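Local coordinates for VP1 (PDB 4FMH), which forms the pentameric building blocks of the Merkel cell polyomavirus capsid and binds sialylated oligosaccharides at a site required for infection, at the interface of chains A and B. Numbering follows the deposited sequence. Chains: chain A/B, VP1.

The interface of chains A and B. Residues chain A 44-48, 272; chain B 149, 176, 179-180.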
# COMPACT_ATOMS: atom_id res chain seq x y z
N ASN A 44 -36.35 -7.42 -2.72
CA ASN A 44 -35.77 -6.15 -3.15
C ASN A 44 -34.42 -5.89 -2.48
O ASN A 44 -33.60 -5.12 -2.98
CB ASN A 44 -36.74 -4.98 -2.87
CG ASN A 44 -38.03 -5.09 -3.68
OD1 ASN A 44 -38.18 -5.95 -4.54
ND2 ASN A 44 -38.97 -4.19 -3.39
N TRP A 45 -34.19 -6.54 -1.33
CA TRP A 45 -32.93 -6.39 -0.60
C TRP A 45 -31.95 -7.56 -0.79
O TRP A 45 -30.96 -7.68 -0.07
CB TRP A 45 -33.18 -6.11 0.88
CG TRP A 45 -33.60 -4.68 1.12
CD1 TRP A 45 -34.79 -4.25 1.63
CD2 TRP A 45 -32.84 -3.50 0.82
NE1 TRP A 45 -34.81 -2.88 1.69
CE2 TRP A 45 -33.62 -2.39 1.19
CE3 TRP A 45 -31.56 -3.28 0.27
CZ2 TRP A 45 -33.18 -1.07 1.04
CZ3 TRP A 45 -31.13 -1.97 0.12
CH2 TRP A 45 -31.93 -0.88 0.51
N TYR A 46 -32.25 -8.42 -1.77
CA TYR A 46 -31.34 -9.50 -2.17
C TYR A 46 -29.94 -8.96 -2.43
O TYR A 46 -29.78 -7.95 -3.12
CB TYR A 46 -31.92 -10.18 -3.40
CG TYR A 46 -31.02 -11.15 -4.12
CD1 TYR A 46 -30.62 -12.35 -3.52
CD2 TYR A 46 -30.62 -10.90 -5.43
CE1 TYR A 46 -29.81 -13.25 -4.21
CE2 TYR A 46 -29.82 -11.79 -6.13
CZ TYR A 46 -29.42 -12.97 -5.51
OH TYR A 46 -28.63 -13.84 -6.21
N THR A 47 -28.94 -9.64 -1.85
CA THR A 47 -27.49 -9.25 -1.82
C THR A 47 -27.15 -8.19 -0.76
O THR A 47 -26.05 -7.63 -0.76
CB THR A 47 -26.86 -8.90 -3.21
OG1 THR A 47 -27.24 -7.57 -3.60
CG2 THR A 47 -27.29 -9.91 -4.28
N TYR A 48 -28.10 -7.93 0.14
CA TYR A 48 -27.89 -7.03 1.27
C TYR A 48 -28.35 -7.69 2.57
O TYR A 48 -29.14 -8.65 2.56
CB TYR A 48 -28.66 -5.71 1.11
CG TYR A 48 -28.30 -4.87 -0.09
CD1 TYR A 48 -27.38 -3.83 0.02
CD2 TYR A 48 -28.88 -5.11 -1.34
CE1 TYR A 48 -27.04 -3.05 -1.07
CE2 TYR A 48 -28.55 -4.34 -2.45
CZ TYR A 48 -27.63 -3.31 -2.30
OH TYR A 48 -27.31 -2.53 -3.38
N HIS A 272 -23.42 -5.22 2.11
CA HIS A 272 -23.69 -5.59 0.72
C HIS A 272 -22.62 -6.56 0.26
O HIS A 272 -21.47 -6.47 0.71
CB HIS A 272 -23.69 -4.32 -0.15
CG HIS A 272 -23.95 -4.55 -1.61
ND1 HIS A 272 -24.95 -5.38 -2.08
CD2 HIS A 272 -23.38 -3.99 -2.71
CE1 HIS A 272 -24.96 -5.35 -3.40
NE2 HIS A 272 -24.02 -4.51 -3.81
N LEU B 149 -26.54 -2.07 -8.60
CA LEU B 149 -26.78 -1.79 -7.19
C LEU B 149 -28.27 -1.94 -6.83
O LEU B 149 -28.61 -2.57 -5.83
CB LEU B 149 -26.30 -0.38 -6.84
CG LEU B 149 -26.18 -0.01 -5.36
CD1 LEU B 149 -24.97 -0.67 -4.72
CD2 LEU B 149 -26.09 1.50 -5.21
N PRO B 176 -35.25 -8.60 -8.98
CA PRO B 176 -34.21 -8.58 -7.94
C PRO B 176 -32.94 -9.39 -8.26
O PRO B 176 -31.87 -9.05 -7.77
CB PRO B 176 -34.92 -9.15 -6.72
CG PRO B 176 -36.35 -8.71 -6.90
CD PRO B 176 -36.58 -8.86 -8.39
N GLN B 179 -29.55 -7.79 -9.11
CA GLN B 179 -28.64 -7.30 -8.09
C GLN B 179 -27.52 -8.34 -7.83
O GLN B 179 -26.50 -8.02 -7.23
CB GLN B 179 -29.41 -6.94 -6.81
CG GLN B 179 -30.01 -5.54 -6.86
CD GLN B 179 -31.11 -5.29 -5.82
OE1 GLN B 179 -31.96 -4.42 -6.01
NE2 GLN B 179 -31.09 -6.04 -4.73
N GLY B 180 -27.75 -9.56 -8.31
CA GLY B 180 -26.73 -10.62 -8.31
C GLY B 180 -26.35 -10.96 -9.75
O GLY B 180 -26.66 -10.21 -10.67
O HOH W 1 -33.90 -2.93 -4.93
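B:Gln179 reaches from the end of the 3-10 helix 176-179 into a turn formed by A:Asn44 to A:Tyr48, where two copies of the jelly-roll part of the polyomavirus coat protein VP1 meet within a pentamer. It is a worked example of a primary amide reading two main-chain carbonyls at once. With CG anti to its own carbonyl carbon (chi1 -84°) and the chain extended beyond, the side chain brings NE2 tip-first to the turn. NE2 donates to A:Tyr46 O at 2.8 Å, in the carbonyl plane on a lone pair, and to A:Asn44 O at 3.2 Å, where it stands above the carbonyl plane. Both acceptors lie almost in the amide plane, so the pair fixes the rotation of the amide. A water bridges B:Gln179 OE1 (2.7 Å) and A:Asn44 O, tying the other arm of the amide to the same turn. A:Tyr46 O is gripped a second time from within chain A by the hydroxyl OG1 of A:Thr47.

A second polar link runs through A:Tyr48, whose phenol OH donates to B:Leu149 O at 2.8 Å, tilted 31° from the carbonyl plane. The acceptor lies at the edge of the ring, as does B:Gln179 NE2, and the phenol ring stands nearly perpendicular to the amide (85°). Within chain A, the imidazole of A:His272 is laid over one face of this ring, with ND1 offset toward the rim, while the indole of A:Trp45 turns its edge to the other, with CZ3 4.0 Å above the ring centre of A:Tyr48. A:His272 is itself anchored by ND1 donating to A:Thr47 O.

Apolar and van der Waals contacts flank these bonds. The CD1 methyl of B:Leu149 sits beside the A:Tyr48 hydroxyl and approaches A:His272 NE2 to 4.1 Å. Beyond the amide, A:Tyr46 lays its CD2-CE2 edge along B:Pro176 O and B:Gly180, and A:Thr47 CG2 meets B:Gln179 O at 3.6 Å while covering the centre of one A:Tyr46 face.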